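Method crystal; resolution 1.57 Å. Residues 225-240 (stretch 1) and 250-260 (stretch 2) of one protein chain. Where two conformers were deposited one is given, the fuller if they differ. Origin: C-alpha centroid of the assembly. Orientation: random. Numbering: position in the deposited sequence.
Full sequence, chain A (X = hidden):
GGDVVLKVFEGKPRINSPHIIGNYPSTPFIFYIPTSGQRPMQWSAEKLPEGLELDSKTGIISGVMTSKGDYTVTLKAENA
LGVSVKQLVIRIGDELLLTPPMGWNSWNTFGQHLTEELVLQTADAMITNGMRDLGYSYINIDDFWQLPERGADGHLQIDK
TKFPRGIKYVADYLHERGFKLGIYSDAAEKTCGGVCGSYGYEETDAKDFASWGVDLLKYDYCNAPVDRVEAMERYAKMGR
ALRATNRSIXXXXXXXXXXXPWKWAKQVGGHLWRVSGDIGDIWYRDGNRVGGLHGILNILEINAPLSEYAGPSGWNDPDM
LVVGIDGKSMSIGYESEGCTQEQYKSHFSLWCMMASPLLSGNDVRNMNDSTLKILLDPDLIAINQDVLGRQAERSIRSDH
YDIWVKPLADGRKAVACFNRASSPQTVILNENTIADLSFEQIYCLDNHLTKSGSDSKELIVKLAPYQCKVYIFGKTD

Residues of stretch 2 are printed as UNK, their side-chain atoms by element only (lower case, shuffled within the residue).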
# COMPACT_ATOMS: atom_id res chain seq x y z
N PRO A 225 12.79 -1.61 -24.83
CA PRO A 225 12.85 -0.40 -25.66
C PRO A 225 12.07 0.78 -25.06
O PRO A 225 11.02 0.58 -24.45
CB PRO A 225 12.21 -0.84 -26.98
CG PRO A 225 12.35 -2.32 -27.00
CD PRO A 225 12.20 -2.74 -25.57
N VAL A 226 12.60 1.98 -25.25
CA VAL A 226 11.97 3.20 -24.72
C VAL A 226 10.57 3.40 -25.30
O VAL A 226 9.68 3.93 -24.63
CB VAL A 226 12.86 4.44 -25.00
CG1 VAL A 226 12.15 5.74 -24.62
CG2 VAL A 226 14.18 4.33 -24.24
N ASP A 227 10.39 2.95 -26.54
CA ASP A 227 9.15 3.11 -27.31
C ASP A 227 7.88 2.82 -26.53
O ASP A 227 7.73 1.76 -25.94
CB ASP A 227 9.21 2.20 -28.54
CG ASP A 227 10.39 2.53 -29.45
OD1 ASP A 227 10.67 3.73 -29.64
OD2 ASP A 227 11.02 1.58 -29.97
N ARG A 228 6.95 3.78 -26.55
CA ARG A 228 5.76 3.70 -25.72
C ARG A 228 4.77 2.63 -26.17
O ARG A 228 4.21 1.93 -25.33
CB ARG A 228 5.06 5.06 -25.66
CG ARG A 228 3.76 5.05 -24.87
CD ARG A 228 3.40 6.45 -24.42
NE ARG A 228 2.00 6.57 -24.03
CZ ARG A 228 1.46 7.68 -23.56
NH1 ARG A 228 2.20 8.78 -23.39
NH2 ARG A 228 0.17 7.71 -23.25
N VAL A 229 4.55 2.49 -27.48
CA VAL A 229 3.61 1.46 -27.95
C VAL A 229 4.16 0.08 -27.58
O VAL A 229 3.41 -0.79 -27.14
CB VAL A 229 3.34 1.53 -29.46
CG1 VAL A 229 2.41 0.39 -29.90
CG2 VAL A 229 2.74 2.88 -29.83
N GLU A 230 5.47 -0.11 -27.72
CA GLU A 230 6.11 -1.37 -27.33
C GLU A 230 5.94 -1.63 -25.84
O GLU A 230 5.56 -2.73 -25.45
CB GLU A 230 7.59 -1.37 -27.70
CG GLU A 230 8.33 -2.66 -27.38
CD GLU A 230 7.84 -3.87 -28.18
OE1 GLU A 230 7.25 -3.68 -29.27
OE2 GLU A 230 8.07 -5.01 -27.72
N ALA A 231 6.21 -0.63 -25.01
CA ALA A 231 6.03 -0.78 -23.57
C ALA A 231 4.61 -1.21 -23.25
O ALA A 231 4.39 -2.18 -22.53
CB ALA A 231 6.37 0.51 -22.84
N MSE A 232 3.64 -0.51 -23.83
CA MSE A 232 2.23 -0.78 -23.57
C MSE A 232 1.89 -2.20 -23.95
O MSE A 232 1.16 -2.88 -23.23
CB MSE A 232 1.35 0.21 -24.34
CG MSE A 232 1.34 1.59 -23.69
SE MSE A 232 0.28 2.86 -24.75
CE MSE A 232 -1.32 1.73 -24.94
N GLU A 233 2.43 -2.65 -25.08
CA GLU A 233 2.17 -4.01 -25.57
C GLU A 233 2.79 -5.08 -24.66
O GLU A 233 2.15 -6.10 -24.38
CB GLU A 233 2.69 -4.21 -27.00
CG GLU A 233 1.94 -3.43 -28.08
CD GLU A 233 0.52 -3.91 -28.32
OE1 GLU A 233 0.11 -4.95 -27.75
OE2 GLU A 233 -0.20 -3.23 -29.09
N ARG A 234 4.01 -4.84 -24.20
CA ARG A 234 4.68 -5.79 -23.30
C ARG A 234 3.94 -5.90 -21.97
O ARG A 234 3.79 -7.00 -21.42
CB ARG A 234 6.14 -5.40 -23.08
CG ARG A 234 6.99 -5.52 -24.33
CD ARG A 234 8.48 -5.46 -24.03
NE ARG A 234 9.26 -5.51 -25.26
CZ ARG A 234 10.56 -5.78 -25.35
NH1 ARG A 234 11.29 -6.04 -24.27
NH2 ARG A 234 11.14 -5.81 -26.54
N TYR A 235 3.46 -4.77 -21.46
CA TYR A 235 2.67 -4.79 -20.23
C TYR A 235 1.31 -5.44 -20.47
O TYR A 235 0.85 -6.21 -19.64
CB TYR A 235 2.53 -3.38 -19.63
CG TYR A 235 3.75 -3.01 -18.84
CD1 TYR A 235 4.00 -3.59 -17.60
CD2 TYR A 235 4.69 -2.11 -19.34
CE1 TYR A 235 5.14 -3.28 -16.88
CE2 TYR A 235 5.83 -1.79 -18.62
CZ TYR A 235 6.05 -2.38 -17.39
OH TYR A 235 7.18 -2.07 -16.67
N ALA A 236 0.69 -5.17 -21.61
CA ALA A 236 -0.59 -5.82 -21.94
C ALA A 236 -0.45 -7.34 -22.03
O ALA A 236 -1.31 -8.07 -21.55
CB ALA A 236 -1.16 -5.26 -23.23
N LYS A 237 0.64 -7.80 -22.64
CA LYS A 237 0.90 -9.23 -22.80
C LYS A 237 1.00 -9.95 -21.45
O LYS A 237 0.37 -10.99 -21.25
CB LYS A 237 2.21 -9.44 -23.59
CG LYS A 237 2.65 -10.88 -23.77
CD LYS A 237 1.82 -11.61 -24.80
CE LYS A 237 2.25 -13.07 -24.92
NZ LYS A 237 3.69 -13.21 -25.29
N MSE A 238 1.77 -9.38 -20.53
CA MSE A 238 1.90 -9.99 -19.20
C MSE A 238 0.58 -9.89 -18.46
O MSE A 238 0.22 -10.81 -17.72
CB MSE A 238 3.05 -9.38 -18.40
CG MSE A 238 3.15 -9.91 -16.96
SE MSE A 238 3.33 -11.88 -16.86
CE MSE A 238 5.29 -11.95 -16.95
N GLY A 239 -0.16 -8.80 -18.64
CA GLY A 239 -1.48 -8.67 -18.02
C GLY A 239 -2.41 -9.80 -18.42
O GLY A 239 -3.07 -10.41 -17.58
N ARG A 240 -2.45 -10.09 -19.72
CA ARG A 240 -3.26 -11.20 -20.23
C ARG A 240 -2.80 -12.53 -19.64
O ARG A 240 -3.62 -13.36 -19.26
CB ARG A 240 -3.21 -11.24 -21.76
CG ARG A 240 -3.97 -10.10 -22.41
CD ARG A 240 -4.17 -10.32 -23.90
NE ARG A 240 -2.91 -10.33 -24.66
CZ ARG A 240 -2.27 -9.25 -25.11
NH1 ARG A 240 -2.73 -8.03 -24.87
NH2 ARG A 240 -1.15 -9.40 -25.81
N UNK A 250 -2.27 -9.36 -8.33
CA UNK A 250 -2.12 -7.92 -8.47
C UNK A 250 -0.95 -7.63 -9.40
O UNK A 250 0.10 -8.26 -9.32
c UNK A 250 -1.88 -7.26 -7.09
c UNK A 250 -3.13 -7.37 -6.24
c UNK A 250 -1.43 -5.81 -7.24
N UNK A 251 -1.13 -6.64 -10.27
CA UNK A 251 -0.18 -6.32 -11.32
C UNK A 251 0.37 -4.92 -11.08
O UNK A 251 -0.34 -3.93 -11.26
c UNK A 251 -0.01 -6.39 -13.90
o UNK A 251 2.28 -6.34 -17.38
c UNK A 251 1.53 -6.36 -16.22
c UNK A 251 -0.57 -6.11 -15.14
c UNK A 251 2.13 -6.65 -15.01
c UNK A 251 1.36 -6.68 -13.85
c UNK A 251 0.18 -6.09 -16.29
c UNK A 251 -0.88 -6.43 -12.67
N UNK A 252 1.62 -4.86 -10.65
CA UNK A 252 2.31 -3.61 -10.34
C UNK A 252 3.24 -3.25 -11.50
O UNK A 252 4.19 -3.96 -11.80
c UNK A 252 3.10 -3.78 -9.03
o UNK A 252 4.03 -2.73 -8.81
N UNK A 253 2.92 -2.14 -12.17
CA UNK A 253 3.66 -1.68 -13.34
C UNK A 253 4.79 -0.76 -12.90
O UNK A 253 4.57 0.18 -12.13
c UNK A 253 2.69 -0.97 -14.32
c UNK A 253 3.43 -0.26 -15.44
c UNK A 253 1.71 -1.99 -14.88
N UNK A 254 6.00 -1.04 -13.36
CA UNK A 254 7.17 -0.25 -12.98
C UNK A 254 8.01 0.13 -14.19
O UNK A 254 8.93 -0.60 -14.58
c UNK A 254 8.00 -1.03 -11.95
s UNK A 254 9.45 -0.16 -11.37
N UNK A 255 7.66 1.25 -14.81
CA UNK A 255 8.46 1.81 -15.91
C UNK A 255 8.83 3.28 -15.62
O UNK A 255 9.14 4.05 -16.53
o UNK A 255 6.71 4.30 -18.50
o UNK A 255 6.02 4.27 -16.41
c UNK A 255 6.37 3.69 -17.46
c UNK A 255 7.78 1.59 -17.28
c UNK A 255 6.38 2.18 -17.47
N UNK A 256 8.81 3.62 -14.33
CA UNK A 256 9.37 4.86 -13.77
C UNK A 256 8.68 6.14 -14.23
O UNK A 256 9.25 7.23 -14.12
c UNK A 256 13.34 0.99 -16.59
n UNK A 256 12.35 1.71 -13.11
c UNK A 256 10.88 4.95 -14.02
c UNK A 256 13.23 0.73 -15.25
c UNK A 256 12.60 1.69 -14.46
c UNK A 256 12.85 2.17 -17.15
c UNK A 256 12.23 3.13 -16.37
c UNK A 256 11.71 2.89 -12.79
c UNK A 256 11.54 3.64 -13.92
c UNK A 256 12.09 2.89 -15.00
N UNK A 257 7.45 6.02 -14.71
CA UNK A 257 6.65 7.16 -15.11
C UNK A 257 7.06 7.82 -16.42
O UNK A 257 6.62 8.92 -16.71
N UNK A 258 7.88 7.15 -17.21
CA UNK A 258 8.47 7.79 -18.38
C UNK A 258 7.51 7.89 -19.57
O UNK A 258 7.66 8.78 -20.40
o UNK A 258 12.33 6.00 -19.13
c UNK A 258 12.17 6.70 -18.13
c UNK A 258 10.79 7.08 -17.67
n UNK A 258 13.19 7.16 -17.42
c UNK A 258 9.75 7.06 -18.78
N UNK A 259 6.54 6.98 -19.63
CA UNK A 259 5.58 6.93 -20.74
C UNK A 259 4.14 7.27 -20.32
O UNK A 259 3.19 6.78 -20.91
c UNK A 259 5.64 5.53 -21.38
n UNK A 259 9.95 3.57 -19.39
c UNK A 259 9.44 3.69 -20.61
n UNK A 259 10.25 3.82 -21.65
c UNK A 259 6.91 5.26 -22.17
c UNK A 259 7.39 3.82 -22.01
n UNK A 259 8.11 3.67 -20.75
N UNK A 260 3.99 8.13 -19.31
CA UNK A 260 2.67 8.49 -18.78
C UNK A 260 1.80 7.26 -18.48
O UNK A 260 0.70 7.13 -19.01
c UNK A 260 1.92 9.40 -19.76
o UNK A 260 1.36 12.63 -20.67
c UNK A 260 2.63 10.67 -20.20
c UNK A 260 1.74 11.53 -21.10
o UNK A 260 1.41 11.11 -22.22

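Position 250 opens the strand with three side-chain carbons, one carrying the other two, and lies beyond reach of the helix; the branch at CB identifies V250. At 251 a single carbon leads to a six-carbon ring bearing one oxygen, directed toward the helix. This is Y251: its OH donates a hydrogen bond to Y235 O (2.7 Å), and its CE2 lies 3.5 Å from G239 CA. The absence of a side chain at G239 matters here, since an ideal CB would sit only 3.3 Å from Y251 CE2. M238, a selenomethionine, adds an apolar contact, its CG 3.9 Å from Y251 CE1.

Position 252 has one carbon and one oxygen and points away from the helix, which gives S252. Position 253 again shows a carbon carrying two others, with one methyl over a face of the Y235 ring. In V253, CG1 lies 3.8 Å from Y235 CE1 and makes a CH-pi contact, 17° off the ring normal. One carbon followed by sulfur at 254 marks C254; its side chain points away, and it is the backbone C254 O that approaches Y235 OH, at 3.1 Å.

At 255 three carbons end in two oxygens, a carboxylate in E255. Its CB packs 3.8 Å from Y235 OH, while the carboxylate leads away from the helix. Position 256, with fused five- and six-membered rings holding eight carbons and one nitrogen, is W256, out of reach of the helix. No side-chain atoms are present at 257, so this is G257, whose positive phi suits the type I' turn beginning at E255. Three carbons, the third carrying one oxygen and one nitrogen, make 258 the amide Q258, which remains exposed.

Position 259 has three carbons, a nitrogen, and a carbon bearing two more nitrogens: R259. Its NH1 donates to V226 O (3.0 Å), and its CD packs 3.6 Å from A231 CB. The salt bridge from R259 NE to E255 OE1 (2.7 Å) helps hold the guanidinium in place. Position 260, three carbons ending in two oxygens near the R228 guanidinium, is E260; R228 NH1 meets E260 OE1 at 2.7 Å in a hydrogen-bonded salt bridge.

The contact thus joins a nearly antiparallel helix and strand through two patches. Tyrosines Y235 and Y251 fill the space between the axes, 10.2 Å apart at closest approach, and the phenol of Y251 bonds to the helix backbone. Near the helix start, R259 reaches a loop carbonyl while R228 and E260 pair by charge.

Stretch 2 250-260: VYSVCEWGQRE
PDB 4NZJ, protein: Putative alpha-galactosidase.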